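Local coordinates for protein Ddb_g0293866 (Dictyostelium discoideum, PDB 5LW6) that binds ADP-ribose through this macrodomain, one part of a longer protein that probably senses DNA damage and binds poly-ADP-ribose, at residues Y42-L56 with E83-K97. Residues are numbered along the deposited sequence; the frame is centred on the assembly and turned at random.
Sequences YRKKRLTDALKERSL and EYLHFHEKEDDIKLK
The Y42 ring takes the edge of Y84 over the centre of one face, in a T-shaped pair with planes at 86°. Y84 CD1 is the touching atom, 3.7 Å from Y42 CE2. Y42 in turn presents its own edge to a face of F87. K44 NZ lies over the opposite face of F87, a cation-pi contact 4.2 Å from the ring centroid. The R54 guanidinium has I94 CG1 over one face, and carboxylates of E91 and D93 at its edge. R54 grips D93 side-on: NE meets OD2 at 2.8 Å and NH2 meets OD1 at 2.7 Å, both on syn lone pairs. The D93 CG sits between backbone N and carbonyl carbon (chi1 68°), which turns the carboxylate to this edge. R54 N also donates to D93 OD2, on the anti side. R54 NH2 makes a second salt bridge, to E91 OE2 at 2.8 Å. K45 N reaches that same oxygen from the other face of the carboxylate, also at 2.8 Å.

Just beyond R54 begins the parallel pairing of strands 55-59 and 95-101, the two strands of a beta-alpha-beta unit in the macrodomain. K95 N donates to R54 O, L56 N to K95 O, and K97 N to L56 O. H88, just past helix 70-87, donates from ND1 to E91 OE1 at 2.8 Å, in its ring plane. D253 of helix 237-253 bonds H88 NE2, Y84 OH and R54 NH1. Were R54 replaced by an alanine, the buried E91 carboxylate and D93 would probably lose the positive charge they share. Water 1 bridges Y42 OH to E83 OE1, which also bonds H246.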
loop_
_atom_site.group_PDB
_atom_site.type_symbol
_atom_site.label_atom_id
_atom_site.label_comp_id
_atom_site.label_asym_id
_atom_site.label_seq_id
_atom_site.Cartn_x
_atom_site.Cartn_y
_atom_site.Cartn_z
ATOM N N TYR A 42 -15.610 -5.014 -1.178
ATOM C CA TYR A 42 -14.887 -6.008 -1.903
ATOM C C TYR A 42 -15.777 -6.672 -2.927
ATOM O O TYR A 42 -16.976 -6.783 -2.741
ATOM C CB TYR A 42 -14.265 -7.025 -0.962
ATOM C CG TYR A 42 -13.292 -6.466 0.038
ATOM C CD1 TYR A 42 -12.632 -5.247 -0.191
ATOM C CD2 TYR A 42 -12.929 -7.204 1.166
ATOM C CE1 TYR A 42 -11.709 -4.751 0.703
ATOM C CE2 TYR A 42 -12.010 -6.700 2.098
ATOM C CZ TYR A 42 -11.412 -5.471 1.862
ATOM O OH TYR A 42 -10.508 -4.995 2.769
ATOM N N ARG A 43 -15.201 -7.158 -4.022
ATOM C CA ARG A 43 -15.973 -7.738 -5.160
ATOM C C ARG A 43 -15.288 -9.006 -5.661
ATOM O O ARG A 43 -14.165 -8.920 -6.074
ATOM C CB ARG A 43 -16.023 -6.729 -6.325
ATOM C CG ARG A 43 -16.874 -5.510 -6.005
ATOM C CD ARG A 43 -17.243 -4.712 -7.255
ATOM N NE ARG A 43 -18.261 -3.711 -6.908
ATOM C CZ ARG A 43 -18.647 -2.695 -7.686
ATOM N NH1 ARG A 43 -18.092 -2.492 -8.886
ATOM N NH2 ARG A 43 -19.591 -1.844 -7.250
ATOM N N LYS A 44 -15.987 -10.118 -5.567
ATOM C CA LYS A 44 -15.479 -11.433 -6.021
ATOM C C LYS A 44 -15.514 -11.449 -7.540
ATOM O O LYS A 44 -16.506 -10.978 -8.193
ATOM C CB LYS A 44 -16.300 -12.627 -5.521
ATOM C CG LYS A 44 -16.344 -12.757 -4.002
ATOM C CD LYS A 44 -16.855 -14.156 -3.567
ATOM C CE LYS A 44 -16.987 -14.233 -2.037
ATOM N NZ LYS A 44 -18.251 -13.591 -1.615
ATOM N N LYS A 45 -14.432 -11.958 -8.088
ATOM C CA LYS A 45 -14.265 -12.165 -9.542
ATOM C C LYS A 45 -13.611 -13.487 -9.790
ATOM O O LYS A 45 -12.394 -13.642 -9.552
ATOM C CB LYS A 45 -13.391 -11.090 -10.175
ATOM C CG LYS A 45 -13.885 -9.698 -9.974
ATOM C CD LYS A 45 -12.885 -8.691 -10.557
ATOM C CE LYS A 45 -13.337 -7.261 -10.245
ATOM N NZ LYS A 45 -12.531 -6.255 -11.006
ATOM N N ARG A 46 -14.336 -14.432 -10.367
ATOM C CA ARG A 46 -13.731 -15.756 -10.539
ATOM C C ARG A 46 -12.981 -15.836 -11.842
ATOM O O ARG A 46 -11.884 -16.370 -11.910
ATOM C CB ARG A 46 -14.770 -16.873 -10.427
ATOM C CG ARG A 46 -15.093 -17.221 -8.970
ATOM C CD ARG A 46 -13.920 -17.840 -8.158
ATOM N NE ARG A 46 -13.538 -19.200 -8.580
ATOM C CZ ARG A 46 -14.102 -20.333 -8.152
ATOM N NH1 ARG A 46 -15.112 -20.299 -7.271
ATOM N NH2 ARG A 46 -13.649 -21.502 -8.594
ATOM N N LEU A 47 -13.566 -15.282 -12.893
ATOM C CA LEU A 47 -12.916 -15.204 -14.203
ATOM C C LEU A 47 -12.394 -13.760 -14.284
ATOM O O LEU A 47 -13.089 -12.827 -13.959
ATOM C CB LEU A 47 -13.947 -15.450 -15.306
ATOM C CG LEU A 47 -14.570 -16.872 -15.311
ATOM C CD1 LEU A 47 -15.724 -16.891 -16.288
ATOM C CD2 LEU A 47 -13.503 -17.869 -15.715
ATOM N N THR A 48 -11.161 -13.595 -14.686
ATOM C CA THR A 48 -10.502 -12.288 -14.751
ATOM C C THR A 48 -9.675 -12.159 -16.041
ATOM O O THR A 48 -9.417 -13.106 -16.753
ATOM C CB THR A 48 -9.535 -12.063 -13.578
ATOM O OG1 THR A 48 -8.500 -13.063 -13.606
ATOM C CG2 THR A 48 -10.293 -12.065 -12.208
ATOM N N ASP A 49 -9.398 -10.931 -16.373
ATOM C CA ASP A 49 -8.496 -10.577 -17.466
ATOM C C ASP A 49 -7.079 -10.617 -16.913
ATOM O O ASP A 49 -6.794 -9.983 -15.884
ATOM C CB ASP A 49 -8.835 -9.178 -17.898
ATOM C CG ASP A 49 -8.006 -8.695 -19.091
ATOM O OD1 ASP A 49 -6.986 -9.328 -19.483
ATOM O OD2 ASP A 49 -8.435 -7.652 -19.646
ATOM N N ALA A 50 -6.215 -11.367 -17.552
ATOM C CA ALA A 50 -4.821 -11.457 -17.076
ATOM C C ALA A 50 -4.115 -10.119 -17.023
ATOM O O ALA A 50 -3.178 -9.917 -16.263
ATOM C CB ALA A 50 -4.056 -12.367 -17.983
ATOM N N LEU A 51 -4.498 -9.200 -17.870
ATOM C CA LEU A 51 -3.967 -7.869 -17.819
ATOM C C LEU A 51 -4.438 -7.015 -16.642
ATOM O O LEU A 51 -3.901 -5.917 -16.422
ATOM C CB LEU A 51 -4.290 -7.154 -19.110
ATOM C CG LEU A 51 -3.768 -7.785 -20.394
ATOM C CD1 LEU A 51 -4.200 -6.914 -21.578
ATOM C CD2 LEU A 51 -2.265 -8.042 -20.400
ATOM N N LYS A 52 -5.465 -7.475 -15.925
ATOM C CA LYS A 52 -6.037 -6.795 -14.813
ATOM C C LYS A 52 -5.789 -7.586 -13.518
ATOM O O LYS A 52 -6.520 -7.466 -12.544
ATOM C CB LYS A 52 -7.496 -6.521 -15.059
ATOM C CG LYS A 52 -7.646 -5.512 -16.189
ATOM C CD LYS A 52 -9.076 -5.349 -16.584
ATOM C CE LYS A 52 -9.212 -4.152 -17.526
ATOM N NZ LYS A 52 -10.311 -4.356 -18.537
ATOM N N GLU A 53 -4.774 -8.436 -13.523
ATOM C CA GLU A 53 -4.476 -9.295 -12.357
ATOM C C GLU A 53 -4.286 -8.429 -11.070
ATOM O O GLU A 53 -3.661 -7.353 -11.133
ATOM C CB GLU A 53 -3.266 -10.174 -12.562
ATOM C CG GLU A 53 -1.978 -9.574 -12.209
ATOM C CD GLU A 53 -0.763 -10.524 -12.096
ATOM O OE1 GLU A 53 -0.860 -11.771 -12.289
ATOM O OE2 GLU A 53 0.300 -9.973 -11.771
ATOM N N ARG A 54 -4.873 -8.899 -9.966
ATOM C CA ARG A 54 -4.844 -8.170 -8.690
ATOM C C ARG A 54 -3.543 -8.481 -7.952
ATOM O O ARG A 54 -3.543 -9.090 -6.863
ATOM C CB ARG A 54 -6.063 -8.466 -7.905
ATOM C CG ARG A 54 -7.298 -7.781 -8.440
ATOM C CD ARG A 54 -8.587 -8.216 -7.723
ATOM N NE ARG A 54 -8.846 -9.584 -8.002
ATOM C CZ ARG A 54 -9.907 -10.240 -7.585
ATOM N NH1 ARG A 54 -10.795 -9.619 -6.814
ATOM N NH2 ARG A 54 -10.093 -11.500 -7.974
ATOM N N SER A 55 -2.400 -8.024 -8.499
ATOM C CA SER A 55 -1.095 -8.315 -7.891
ATOM C C SER A 55 -0.653 -6.953 -7.297
ATOM O O SER A 55 -0.450 -6.016 -8.054
ATOM C CB SER A 55 -0.044 -8.811 -8.861
ATOM O OG SER A 55 -0.021 -8.131 -10.086
ATOM N N LEU A 56 -0.553 -6.864 -5.993
ATOM C CA LEU A 56 -0.274 -5.614 -5.257
ATOM C C LEU A 56 0.942 -5.742 -4.391
ATOM O O LEU A 56 0.982 -6.611 -3.547
ATOM C CB LEU A 56 -1.428 -5.242 -4.345
ATOM C CG LEU A 56 -1.221 -4.020 -3.457
ATOM C CD1 LEU A 56 -1.104 -2.722 -4.222
ATOM C CD2 LEU A 56 -2.375 -4.036 -2.465
ATOM N N GLU A 83 -8.905 -10.924 6.233
ATOM C CA GLU A 83 -10.251 -10.616 5.903
ATOM C C GLU A 83 -10.453 -10.567 4.376
ATOM O O GLU A 83 -11.393 -11.188 3.831
ATOM C CB GLU A 83 -10.682 -9.316 6.544
ATOM C CG GLU A 83 -12.110 -8.854 6.294
ATOM C CD GLU A 83 -12.412 -7.482 6.911
ATOM O OE1 GLU A 83 -11.619 -6.534 6.636
ATOM O OE2 GLU A 83 -13.435 -7.320 7.659
ATOM N N TYR A 84 -9.570 -9.852 3.715
ATOM C CA TYR A 84 -9.623 -9.724 2.259
ATOM C C TYR A 84 -9.395 -11.085 1.602
ATOM O O TYR A 84 -10.197 -11.517 0.731
ATOM C CB TYR A 84 -8.554 -8.718 1.849
ATOM C CG TYR A 84 -8.472 -8.523 0.311
ATOM C CD1 TYR A 84 -9.375 -7.673 -0.339
ATOM C CD2 TYR A 84 -7.555 -9.193 -0.453
ATOM C CE1 TYR A 84 -9.315 -7.486 -1.719
ATOM C CE2 TYR A 84 -7.495 -9.031 -1.844
ATOM C CZ TYR A 84 -8.384 -8.213 -2.473
ATOM O OH TYR A 84 -8.275 -8.138 -3.861
ATOM N N LEU A 85 -8.349 -11.813 2.005
ATOM C CA LEU A 85 -8.030 -13.111 1.327
ATOM C C LEU A 85 -9.124 -14.177 1.544
ATOM O O LEU A 85 -9.423 -14.964 0.662
ATOM C CB LEU A 85 -6.657 -13.593 1.693
ATOM C CG LEU A 85 -5.482 -12.734 1.185
ATOM C CD1 LEU A 85 -4.169 -13.290 1.754
ATOM C CD2 LEU A 85 -5.427 -12.741 -0.320
ATOM N N HIS A 86 -9.695 -14.226 2.728
ATOM C CA HIS A 86 -10.779 -15.184 3.019
ATOM C C HIS A 86 -11.983 -14.855 2.233
ATOM O O HIS A 86 -12.629 -15.755 1.708
ATOM C CB HIS A 86 -11.124 -15.155 4.515
ATOM C CG HIS A 86 -10.119 -15.894 5.346
ATOM N ND1 HIS A 86 -9.877 -15.608 6.677
ATOM C CD2 HIS A 86 -9.268 -16.884 5.019
ATOM C CE1 HIS A 86 -8.938 -16.417 7.138
ATOM N NE2 HIS A 86 -8.530 -17.181 6.142
ATOM N N PHE A 87 -12.335 -13.589 2.148
ATOM C CA PHE A 87 -13.454 -13.168 1.356
ATOM C C PHE A 87 -13.266 -13.638 -0.096
ATOM O O PHE A 87 -14.262 -14.018 -0.783
ATOM C CB PHE A 87 -13.595 -11.675 1.399
ATOM C CG PHE A 87 -14.736 -11.124 0.645
ATOM C CD1 PHE A 87 -15.966 -10.996 1.229
ATOM C CD2 PHE A 87 -14.569 -10.679 -0.699
ATOM C CE1 PHE A 87 -17.022 -10.471 0.481
ATOM C CE2 PHE A 87 -15.632 -10.143 -1.420
ATOM C CZ PHE A 87 -16.847 -10.015 -0.807
ATOM N N HIS A 88 -12.032 -13.534 -0.584
ATOM C CA HIS A 88 -11.662 -13.894 -1.923
ATOM C C HIS A 88 -11.053 -15.265 -2.037
ATOM O O HIS A 88 -10.160 -15.483 -2.869
ATOM C CB HIS A 88 -10.652 -12.864 -2.426
ATOM C CG HIS A 88 -11.241 -11.526 -2.686
ATOM N ND1 HIS A 88 -12.183 -11.304 -3.648
ATOM C CD2 HIS A 88 -10.959 -10.313 -2.175
ATOM C CE1 HIS A 88 -12.460 -10.008 -3.735
ATOM N NE2 HIS A 88 -11.758 -9.390 -2.822
ATOM N N GLU A 89 -11.496 -16.214 -1.201
ATOM C CA GLU A 89 -11.056 -17.590 -1.307
ATOM C C GLU A 89 -11.258 -18.077 -2.798
ATOM O O GLU A 89 -12.251 -17.792 -3.436
ATOM C CB GLU A 89 -11.846 -18.499 -0.344
ATOM C CG GLU A 89 -13.337 -18.561 -0.661
ATOM C CD GLU A 89 -14.081 -19.811 -0.071
ATOM O OE1 GLU A 89 -13.497 -20.536 0.786
ATOM O OE2 GLU A 89 -15.257 -20.040 -0.452
ATOM N N LYS A 90 -10.315 -18.798 -3.330
ATOM C CA LYS A 90 -10.502 -19.348 -4.688
ATOM C C LYS A 90 -10.262 -18.360 -5.814
ATOM O O LYS A 90 -10.500 -18.718 -6.938
ATOM C CB LYS A 90 -11.911 -19.905 -4.926
ATOM C CG LYS A 90 -12.343 -20.992 -3.947
ATOM C CD LYS A 90 -13.694 -21.624 -4.294
ATOM C CE LYS A 90 -13.927 -22.753 -3.301
ATOM N NZ LYS A 90 -15.216 -23.487 -3.447
ATOM N N GLU A 91 -9.864 -17.122 -5.537
ATOM C CA GLU A 91 -9.539 -16.174 -6.601
ATOM C C GLU A 91 -8.042 -16.160 -6.746
ATOM O O GLU A 91 -7.339 -15.456 -6.030
ATOM C CB GLU A 91 -10.103 -14.812 -6.269
ATOM C CG GLU A 91 -11.614 -14.808 -6.450
ATOM C CD GLU A 91 -12.316 -13.602 -5.887
ATOM O OE1 GLU A 91 -13.045 -13.711 -4.866
ATOM O OE2 GLU A 91 -12.205 -12.517 -6.485
ATOM N N ASP A 92 -7.524 -16.928 -7.687
ATOM C CA ASP A 92 -6.086 -17.130 -7.763
ATOM C C ASP A 92 -5.348 -16.027 -8.495
ATOM O O ASP A 92 -4.178 -16.094 -8.584
ATOM C CB ASP A 92 -5.825 -18.457 -8.496
ATOM C CG ASP A 92 -6.539 -19.652 -7.836
ATOM O OD1 ASP A 92 -6.788 -19.592 -6.599
ATOM O OD2 ASP A 92 -6.825 -20.666 -8.568
ATOM N N ASP A 93 -6.021 -14.978 -9.011
ATOM C CA ASP A 93 -5.299 -13.868 -9.612
ATOM C C ASP A 93 -4.623 -12.926 -8.585
ATOM O O ASP A 93 -3.769 -12.115 -8.942
ATOM C CB ASP A 93 -6.172 -13.007 -10.540
ATOM C CG ASP A 93 -7.219 -12.249 -9.804
ATOM O OD1 ASP A 93 -8.094 -12.904 -9.202
ATOM O OD2 ASP A 93 -7.187 -10.977 -9.851
ATOM N N ILE A 94 -5.088 -12.995 -7.345
ATOM C CA ILE A 94 -4.679 -12.120 -6.299
ATOM C C ILE A 94 -3.330 -12.548 -5.798
ATOM O O ILE A 94 -3.039 -13.723 -5.524
ATOM C CB ILE A 94 -5.700 -12.194 -5.144
ATOM C CG1 ILE A 94 -7.018 -11.575 -5.551
ATOM C CG2 ILE A 94 -5.134 -11.457 -3.968
ATOM C CD1 ILE A 94 -8.179 -11.872 -4.632
ATOM N N LYS A 95 -2.424 -11.587 -5.721
ATOM C CA LYS A 95 -1.110 -11.780 -5.164
ATOM C C LYS A 95 -0.805 -10.548 -4.337
ATOM O O LYS A 95 -0.859 -9.414 -4.860
ATOM C CB LYS A 95 -0.091 -11.970 -6.291
ATOM C CG LYS A 95 1.203 -12.445 -5.817
ATOM C CD LYS A 95 2.007 -13.089 -6.981
ATOM C CE LYS A 95 1.781 -12.467 -8.374
ATOM N NZ LYS A 95 2.975 -11.723 -8.929
ATOM N N LEU A 96 -0.493 -10.768 -3.069
ATOM C CA LEU A 96 -0.209 -9.656 -2.134
ATOM C C LEU A 96 1.220 -9.787 -1.660
ATOM O O LEU A 96 1.643 -10.897 -1.205
ATOM C CB LEU A 96 -1.169 -9.669 -0.937
ATOM C CG LEU A 96 -2.661 -9.490 -1.192
ATOM C CD1 LEU A 96 -3.447 -9.481 0.105
ATOM C CD2 LEU A 96 -2.935 -8.271 -2.012
ATOM N N LYS A 97 2.007 -8.739 -1.832
ATOM C CA LYS A 97 3.387 -8.716 -1.395
ATOM C C LYS A 97 3.576 -7.544 -0.529
ATOM O O LYS A 97 3.533 -6.395 -0.991
ATOM C CB LYS A 97 4.371 -8.678 -2.570
ATOM C CG LYS A 97 4.163 -9.898 -3.476
ATOM C CD LYS A 97 5.337 -10.138 -4.416
ATOM C CE LYS A 97 5.101 -11.391 -5.276
ATOM N NZ LYS A 97 6.202 -11.472 -6.269
HETATM O O HOH W 1 -9.863 -6.387 4.778
HETATM O O HOH W 2 -9.862 -14.930 -9.780
HETATM O O HOH W 3 -8.419 -9.455 -11.691
#